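Local coordinates for flagellin (Burkholderia pseudomallei, PDB 4CFI), which probably polymerises into the filament of the bacterial flagellum, as flagellins do, and is a target of the immune response, at residues Ser15-Asn18 and Ser19-Ile23; Ser95-Ala98 and Ala99-Gly102; Ala233-Ser236 and Ile237-Leu241. One frame throughout, in Å; residues are numbered along the deposited sequence. Where two conformers were deposited one is given.

Contact 1 of 3, residues Ser15-Asn18 and Ser19-Ile23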
ATOM      1  N   SER A  15     -18.104   9.794   0.108  1.00  9.69           N
ATOM      2  CA  SER A  15     -17.357  10.833   0.824  1.00 10.46           C
ATOM      3  C   SER A  15     -15.937  10.392   1.142  1.00  9.61           C
ATOM      4  O   SER A  15     -14.983  11.135   0.952  1.00 10.30           O
ATOM      5  CB  SER A  15     -18.050  11.212   2.125  1.00 10.83           C
ATOM      6  OG  SER A  15     -19.331  11.741   1.871  1.00 11.59           O
ATOM      7  N   LEU A  16     -15.811   9.165   1.618  0.50  8.96           N
ATOM      8  CA  LEU A  16     -14.521   8.605   1.941  0.50  9.19           C
ATOM      9  C   LEU A  16     -13.619   8.542   0.691  0.50 10.08           C
ATOM     10  O   LEU A  16     -12.452   8.917   0.758  0.50 10.48           O
ATOM     11  CB  LEU A  16     -14.734   7.236   2.588  0.50  9.49           C
ATOM     12  CG  LEU A  16     -13.470   6.510   3.016  0.50  9.70           C
ATOM     13  CD1 LEU A  16     -12.554   7.418   3.820  0.50 10.41           C
ATOM     14  CD2 LEU A  16     -13.838   5.252   3.788  0.50 10.28           C
ATOM     15  N   THR A  17     -14.163   8.112  -0.448  1.00 10.75           N
ATOM     16  CA  THR A  17     -13.412   8.107  -1.720  1.00 11.19           C
ATOM     17  C   THR A  17     -12.873   9.508  -2.044  1.00 10.45           C
ATOM     18  O   THR A  17     -11.718   9.638  -2.471  1.00 12.66           O
ATOM     19  CB  THR A  17     -14.299   7.581  -2.870  1.00 12.62           C
ATOM     20  OG1 THR A  17     -14.574   6.199  -2.633  1.00 16.65           O
ATOM     21  CG2 THR A  17     -13.621   7.726  -4.221  1.00 15.23           C
ATOM     22  N   ASN A  18     -13.691  10.543  -1.886  1.00 11.09           N
ATOM     23  CA  ASN A  18     -13.229  11.908  -2.150  1.00  9.95           C
ATOM     24  C   ASN A  18     -11.980  12.244  -1.305  1.00  9.16           C
ATOM     25  O   ASN A  18     -11.001  12.793  -1.820  1.00  9.96           O
ATOM     26  CB  ASN A  18     -14.348  12.951  -1.918  1.00  9.95           C
ATOM     27  CG  ASN A  18     -15.287  13.148  -3.128  1.00 11.94           C
ATOM     28  OD1 ASN A  18     -15.023  13.986  -3.978  1.00 14.65           O
ATOM     29  ND2 ASN A  18     -16.412  12.452  -3.150  1.00 13.17           N
ATOM     30  N   SER A  19     -12.013  11.923  -0.011  1.00  8.05           N
ATOM     31  CA  SER A  19     -10.893  12.268   0.878  1.00  8.19           C
ATOM     32  C   SER A  19      -9.656  11.418   0.603  1.00  8.77           C
ATOM     33  O   SER A  19      -8.534  11.925   0.658  1.00  9.57           O
ATOM     34  CB  SER A  19     -11.273  12.181   2.358  1.00  8.44           C
ATOM     35  OG  SER A  19     -12.023  13.328   2.764  1.00  8.73           O
ATOM     36  N   LEU A  20      -9.851  10.139   0.290  1.00  9.45           N
ATOM     37  CA  LEU A  20      -8.712   9.268  -0.036  1.00  8.78           C
ATOM     38  C   LEU A  20      -8.066   9.688  -1.362  1.00  9.52           C
ATOM     39  O   LEU A  20      -6.831   9.765  -1.436  1.00 11.44           O
ATOM     40  CB  LEU A  20      -9.148   7.805  -0.069  1.00  9.16           C
ATOM     41  CG  LEU A  20      -9.675   7.241   1.256  1.00 10.13           C
ATOM     42  CD1 LEU A  20     -10.297   5.868   1.048  1.00 10.64           C
ATOM     43  CD2 LEU A  20      -8.641   7.177   2.372  1.00 10.82           C
ATOM     44  N   GLN A  21      -8.887   9.977  -2.381  1.00 10.39           N
ATOM     45  CA  GLN A  21      -8.389  10.463  -3.683  1.00 10.51           C
ATOM     46  C   GLN A  21      -7.619  11.784  -3.493  1.00 11.38           C
ATOM     47  O   GLN A  21      -6.638  12.033  -4.197  1.00 13.64           O
ATOM     48  CB  GLN A  21      -9.520  10.598  -4.743  1.00 13.31           C
ATOM     49  CG  GLN A  21     -10.003   9.222  -5.240  1.00 12.24           C
ATOM     50  CD  GLN A  21     -11.134   9.190  -6.282  0.50 12.49           C
ATOM     51  OE1 GLN A  21     -11.891  10.150  -6.478  1.00 18.43           O
ATOM     52  NE2 GLN A  21     -11.283   8.034  -6.924  1.00 12.56           N
ATOM     53  N   ARG A  22      -8.036  12.608  -2.533  1.00 10.51           N
ATOM     54  CA  ARG A  22      -7.361  13.878  -2.249  1.00 10.22           C
ATOM     55  C   ARG A  22      -5.990  13.616  -1.633  1.00 10.57           C
ATOM     56  O   ARG A  22      -5.005  14.246  -2.016  1.00 11.66           O
ATOM     57  CB  ARG A  22      -8.214  14.757  -1.324  1.00  9.27           C
ATOM     58  CG  ARG A  22      -7.588  16.096  -0.996  1.00  9.73           C
ATOM     59  CD  ARG A  22      -7.579  17.049  -2.186  1.00 10.15           C
ATOM     60  NE  ARG A  22      -6.984  18.335  -1.808  1.00 11.14           N
ATOM     61  CZ  ARG A  22      -7.590  19.263  -1.073  1.00 10.35           C
ATOM     62  NH1 ARG A  22      -8.833  19.102  -0.661  1.00  9.96           N
ATOM     63  NH2 ARG A  22      -6.955  20.373  -0.755  1.00 11.12           N
ATOM     64  N   ILE A  23      -5.904  12.693  -0.675  1.00 10.60           N
ATOM     65  CA  ILE A  23      -4.621  12.366  -0.060  1.00 10.32           C
ATOM     66  C   ILE A  23      -3.646  11.853  -1.148  1.00 11.22           C
ATOM     67  O   ILE A  23      -2.447  12.214  -1.118  1.00 12.74           O
ATOM     68  CB  ILE A  23      -4.753  11.368   1.119  1.00 10.18           C
ATOM     69  CG1 ILE A  23      -5.565  12.015   2.253  1.00 10.11           C
ATOM     70  CG2 ILE A  23      -3.375  10.951   1.611  1.00 11.39           C
ATOM     71  CD1 ILE A  23      -5.963  11.068   3.373  1.00 10.12           C
TER
HETATM   72  O   HOH W   1     -14.546  13.799   1.511  1.00 11.10           O
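Ser15 O accepts the backbone N-H of Ser19 one helical turn on, and a water donates to the same Ser15 O at 2.8 Å and to Ser19 OG at 2.9 Å, bridging carbonyl and hydroxyl. Ser19 OG is also hydrogen-bonded to Gln50 of helix 37-60, so this hydroxyl links two helices as well as a water. Next, Leu16 O takes the N-H of Leu20, with 2.9 Å between Leu16 O and Leu20 N. The Leu16 side chain leaves with CG anti to its own N (chi1 -179°), which swings its end forward along the helix; in the conformer given, one of two, Leu16 CG lies 3.8 Å from Leu20 CD1 and the leucines slant across one another, a packing that is therefore tentative. This i to i+4 ladder belongs to helix 2-31 in the N-terminal helical region of flagellin, and the leucines form its inner stripe, with Leu16 against Val244 and Leu20 against Ile237 of helix 227-257. Thr17 runs alongside Gln21, both pointing the same way: the methyl Thr17 CG2 lies over the face of the Gln21 amide, 3.5 Å from Gln21 CD, while Thr17 OG1 turns back to hydrogen-bond to Leu13 O. Asn18 O accepts the backbone N-H of Arg22 (Arg22 N to Asn18 O 3.1 Å), and the exposed Asn18 amide reaches back through ND2 to Thr14 O.

Contact 2 of 3, residues Ser95-Ala98 and Ala99-Gly102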
ATOM      1  N   SER A  95     -14.697  -1.373  10.110  1.00 21.73           N
ATOM      2  CA  SER A  95     -14.607   0.056  10.344  1.00 16.29           C
ATOM      3  C   SER A  95     -13.879   0.750   9.207  1.00 15.51           C
ATOM      4  O   SER A  95     -12.860   0.264   8.692  1.00 19.39           O
ATOM      5  CB  SER A  95     -13.811   0.303  11.626  1.00 14.93           C
ATOM      6  OG  SER A  95     -13.667   1.675  11.896  1.00 18.60           O
ATOM      7  N   MET A  96     -14.423   1.902   8.849  1.00 12.34           N
ATOM      8  CA  MET A  96     -13.802   2.785   7.893  1.00 11.39           C
ATOM      9  C   MET A  96     -13.004   3.899   8.565  1.00  9.13           C
ATOM     10  O   MET A  96     -12.579   4.848   7.893  1.00  9.74           O
ATOM     11  CB  MET A  96     -14.885   3.389   7.003  1.00 11.04           C
ATOM     12  CG  MET A  96     -15.603   2.382   6.109  1.00 13.81           C
ATOM     13  SD  MET A  96     -14.515   1.599   4.888  1.00 17.96           S
ATOM     14  CE  MET A  96     -14.290   0.010   5.651  1.00 21.62           C
ATOM     15  N   SER A  97     -12.767   3.801   9.871  1.00  9.38           N
ATOM     16  CA  SER A  97     -11.954   4.807  10.545  1.00 10.25           C
ATOM     17  C   SER A  97     -10.522   4.781  10.006  1.00  9.46           C
ATOM     18  O   SER A  97     -10.046   3.766   9.491  1.00  9.82           O
ATOM     19  CB  SER A  97     -11.995   4.620  12.069  1.00 12.43           C
ATOM     20  OG  SER A  97     -11.209   3.529  12.501  1.00 14.82           O
ATOM     21  N   ALA A  98      -9.830   5.909  10.110  1.00  9.56           N
ATOM     22  CA  ALA A  98      -8.490   6.020   9.542  1.00  9.23           C
ATOM     23  C   ALA A  98      -7.494   4.990  10.090  1.00  8.89           C
ATOM     24  O   ALA A  98      -6.571   4.579   9.384  1.00 10.04           O
ATOM     25  CB  ALA A  98      -7.957   7.422   9.745  1.00  9.51           C
ATOM     26  N   ALA A  99      -7.679   4.562  11.335  1.00  9.34           N
ATOM     27  CA  ALA A  99      -6.788   3.584  11.956  1.00 10.60           C
ATOM     28  C   ALA A  99      -6.965   2.171  11.417  1.00 10.92           C
ATOM     29  O   ALA A  99      -6.124   1.309  11.685  1.00 11.86           O
ATOM     30  CB  ALA A  99      -6.986   3.596  13.464  1.00 12.69           C
ATOM     31  N   LYS A 100      -8.061   1.940  10.682  1.00 10.49           N
ATOM     32  CA  LYS A 100      -8.468   0.605  10.275  1.00 11.83           C
ATOM     33  C   LYS A 100      -8.491   0.408   8.758  1.00 10.24           C
ATOM     34  O   LYS A 100      -8.864  -0.663   8.292  1.00 13.21           O
ATOM     35  CB  LYS A 100      -9.851   0.276  10.868  1.00 13.93           C
ATOM     36  CG  LYS A 100      -9.891   0.260  12.392  1.00 15.99           C
ATOM     37  CD  LYS A 100      -9.059  -0.866  12.982  1.00 22.14           C
ATOM     38  CE  LYS A 100      -9.764  -1.528  14.157  1.00 27.27           C
ATOM     39  NZ  LYS A 100      -9.240  -2.905  14.375  1.00 31.72           N
ATOM     40  N   ILE A 101      -8.073   1.421   7.991  1.00  9.76           N
ATOM     41  CA  ILE A 101      -7.982   1.308   6.533  1.00  9.95           C
ATOM     42  C   ILE A 101      -6.608   1.764   6.068  1.00  9.27           C
ATOM     43  O   ILE A 101      -5.903   2.461   6.796  1.00 10.26           O
ATOM     44  CB  ILE A 101      -9.108   2.087   5.793  1.00  9.96           C
ATOM     45  CG1 ILE A 101      -9.061   3.603   6.079  1.00 10.79           C
ATOM     46  CG2 ILE A 101     -10.464   1.506   6.173  1.00 11.75           C
ATOM     47  CD1 ILE A 101     -10.049   4.437   5.272  1.00 11.61           C
ATOM     48  N   GLY A 102      -6.233   1.359   4.858  1.00  9.59           N
ATOM     49  CA  GLY A 102      -4.870   1.515   4.411  1.00  9.46           C
ATOM     50  C   GLY A 102      -3.974   0.518   5.111  1.00  8.81           C
ATOM     51  O   GLY A 102      -4.414  -0.507   5.627  1.00  9.53           O
TER
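Ser97 and Lys100 close this turn: the backbone N-H of Lys100 bonds to Ser97 O at 2.9 Å, arriving from above the carbonyl plane, 50° out of it. The i to i+3 link, with the backbone angles of Ala98 and Ala99, makes a type I beta turn over Ser97-Lys100, set in the irregular connection between strands 87-92 and 111-119. Ser97 OG occupies the cramped position between its own N and carbonyl carbon (chi1 75°), and there it meets the aliphatic part of the lysine, 3.5 Å from Lys100 CG. Ser95 OG instead turns toward the chain that follows and accepts the N-H of Ser97 at 3.1 Å, an ST turn that sets the backbone entering the bend. Ser95 CB rests against CB and CG of Lys100, whose end leads away from the turn. On the inner side, Ile101 folds back over residues 95-97: its CG1 stands between N and carbonyl carbon (chi1 61°) and its CG2 anti to the carbonyl carbon, so that CG2 lies 3.7 Å from Ser95 O, and CD1 the same distance from Met96 O. The methyl Met96 CE reaches Ile101 CG2 at 4.1 Å, the two side chains crossing at about a right angle, and both also lie on Leu16 of helix 2-31. Ala98 packs on Ile51 and Asn55 of helix 37-60, and Ser97 on Asn55 and Ala58. An exposed Lys100 thus contrasts with the buried Met96 and Ile101, where Met96 O has no polar partner, probably at some energetic cost.

Contact 3 of 3, residues Ala233-Ser236 and Ile237-Leu241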
ATOM      1  N   ALA A 233       2.358   6.677   1.627  1.00  9.59           N
ATOM      2  CA  ALA A 233       0.974   7.155   1.506  1.00  9.59           C
ATOM      3  C   ALA A 233       0.327   6.721   0.198  1.00  9.90           C
ATOM      4  O   ALA A 233      -0.855   6.382   0.179  1.00 11.05           O
ATOM      5  CB  ALA A 233       0.896   8.666   1.659  1.00  9.86           C
ATOM      6  N   MET A 234       1.083   6.722  -0.892  1.00 10.60           N
ATOM      7  CA  MET A 234       0.532   6.287  -2.168  1.00 10.93           C
ATOM      8  C   MET A 234       0.056   4.825  -2.098  1.00 10.06           C
ATOM      9  O   MET A 234      -1.041   4.508  -2.558  1.00 11.24           O
ATOM     10  CB  MET A 234       1.558   6.453  -3.271  1.00 12.12           C
ATOM     11  CG  MET A 234       1.809   7.909  -3.610  1.00 14.22           C
ATOM     12  SD  MET A 234       3.253   8.145  -4.647  1.00 23.63           S
ATOM     13  CE  MET A 234       3.207   9.905  -4.879  0.50 23.09           C
ATOM     14  N   VAL A 235       0.886   3.949  -1.529  1.00 10.05           N
ATOM     15  CA  VAL A 235       0.531   2.537  -1.364  1.00 10.35           C
ATOM     16  C   VAL A 235      -0.647   2.397  -0.416  1.00  9.74           C
ATOM     17  O   VAL A 235      -1.597   1.671  -0.701  1.00 10.56           O
ATOM     18  CB  VAL A 235       1.713   1.716  -0.766  1.00 13.62           C
ATOM     19  CG1 VAL A 235       1.280   0.304  -0.355  1.00 13.47           C
ATOM     20  CG2 VAL A 235       2.893   1.694  -1.721  1.00 14.74           C
ATOM     21  N   SER A 236      -0.582   3.074   0.719  1.00 10.23           N
ATOM     22  CA  SER A 236      -1.638   2.981   1.714  1.00 10.15           C
ATOM     23  C   SER A 236      -2.978   3.420   1.155  1.00 10.13           C
ATOM     24  O   SER A 236      -3.997   2.761   1.407  1.00 10.09           O
ATOM     25  CB  SER A 236      -1.283   3.821   2.938  1.00 10.47           C
ATOM     26  OG  SER A 236      -2.197   3.604   4.006  1.00 10.76           O
ATOM     27  N   ILE A 237      -3.004   4.528   0.410  1.00 10.32           N
ATOM     28  CA  ILE A 237      -4.243   5.008  -0.195  1.00 10.28           C
ATOM     29  C   ILE A 237      -4.748   4.049  -1.276  1.00 10.58           C
ATOM     30  O   ILE A 237      -5.957   3.813  -1.374  1.00 10.83           O
ATOM     31  CB  ILE A 237      -4.083   6.441  -0.754  1.00 10.33           C
ATOM     32  CG1 ILE A 237      -3.872   7.449   0.395  1.00 11.14           C
ATOM     33  CG2 ILE A 237      -5.273   6.826  -1.639  1.00 11.45           C
ATOM     34  CD1 ILE A 237      -5.068   7.598   1.304  1.00 10.96           C
ATOM     35  N   ASP A 238      -3.851   3.508  -2.104  1.00 10.51           N
ATOM     36  CA  ASP A 238      -4.285   2.496  -3.065  1.00  9.60           C
ATOM     37  C   ASP A 238      -5.037   1.357  -2.339  1.00  8.87           C
ATOM     38  O   ASP A 238      -6.097   0.895  -2.786  1.00  9.79           O
ATOM     39  CB  ASP A 238      -3.099   1.935  -3.871  1.00 10.33           C
ATOM     40  CG  ASP A 238      -2.595   2.877  -4.959  1.00 12.33           C
ATOM     41  OD1 ASP A 238      -3.274   3.868  -5.305  1.00 15.17           O
ATOM     42  OD2 ASP A 238      -1.491   2.590  -5.467  1.00 14.43           O
ATOM     43  N   ASN A 239      -4.487   0.912  -1.213  1.00  8.40           N
ATOM     44  CA  ASN A 239      -5.097  -0.164  -0.439  1.00  7.82           C
ATOM     45  C   ASN A 239      -6.408   0.247   0.208  1.00  7.73           C
ATOM     46  O   ASN A 239      -7.363  -0.517   0.215  1.00  8.21           O
ATOM     47  CB  ASN A 239      -4.110  -0.685   0.599  1.00  8.05           C
ATOM     48  CG  ASN A 239      -2.955  -1.436  -0.037  1.00  8.62           C
ATOM     49  OD1 ASN A 239      -2.931  -1.666  -1.256  1.00  9.62           O
ATOM     50  ND2 ASN A 239      -1.996  -1.811   0.761  1.00  8.21           N
ATOM     51  N   ALA A 240      -6.455   1.448   0.765  1.00  8.27           N
ATOM     52  CA  ALA A 240      -7.690   1.951   1.369  1.00  8.04           C
ATOM     53  C   ALA A 240      -8.799   2.076   0.322  1.00  8.00           C
ATOM     54  O   ALA A 240      -9.948   1.719   0.585  1.00  8.30           O
ATOM     55  CB  ALA A 240      -7.439   3.285   2.050  1.00  8.61           C
ATOM     56  N   LEU A 241      -8.471   2.600  -0.854  1.00  8.75           N
ATOM     57  CA  LEU A 241      -9.449   2.710  -1.935  1.00  9.34           C
ATOM     58  C   LEU A 241      -9.959   1.343  -2.378  1.00  9.01           C
ATOM     59  O   LEU A 241     -11.135   1.208  -2.682  1.00 10.47           O
ATOM     60  CB  LEU A 241      -8.924   3.524  -3.133  1.00 10.97           C
ATOM     61  CG  LEU A 241      -8.969   5.041  -2.909  1.00 13.38           C
ATOM     62  CD1 LEU A 241      -8.107   5.743  -3.945  1.00 15.13           C
ATOM     63  CD2 LEU A 241     -10.401   5.559  -2.946  1.00 15.06           C
TER
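Ile237 and Ala233 share the shortest of four successive i to i+4 backbone bonds, Ile237 N to Ala233 O at 2.8 Å; Asp238, Asn239 and Ala240 repeat the pattern onto Met234, Val235 and Ser236. The polar side chains look outside this helical segment. Asp238 OD1 forms an inter-helix salt bridge with Arg24 of helix 2-31, and with CG anti to its carbonyl carbon (chi1 -76°) the carboxylate lies back beside the preceding turn, Asp238 CG 3.3 Å from Met234 O. Asn239 ND2 donates to the carbonyls of Gly103 and Met105, while Ser236 OG bonds to Gln217 O and the N-H of Gly103; both hold the loop at Gly103, and Ser236 also ties in Gln217 of a second loop. Beside this polar row, Val235 and Asn239 run together in the same direction, with Val235 CG1 4.1 Å from Asn239 ND2. A chi1 of -67° puts Ile237 CG1 beside its own N, 3.2 Å from Ala233 O. The C-terminal helix 227-257 here packs on the N-terminal helix 2-31, consistent with the helical core of flagellins: Met234 meets Val28 and Ser31, Ile237 meets Ile23, and Val235 touches Val106 and Pro216 in the loops.

Overall arrangement
Along the chain the three contacts follow in series: contact 1 on helix 2-31, contact 2 in the loop between strands 87-92 and 111-119, contact 3 on helix 227-257. In space they converge, with centres about 13 Å apart for contacts 1 and 2 and about 11 Å for each of the other pairs. Leu16 and Leu20 meet Ile101 of the loop, and Leu20 also packs on Ile237, Ala240 and Leu241; Gly102 lies against Ser236 and Ala240. The two helices, from distant ends of the sequence, thus pack directly on one another, and the loop lies against both, consistent with the rod-like core domain of flagellins.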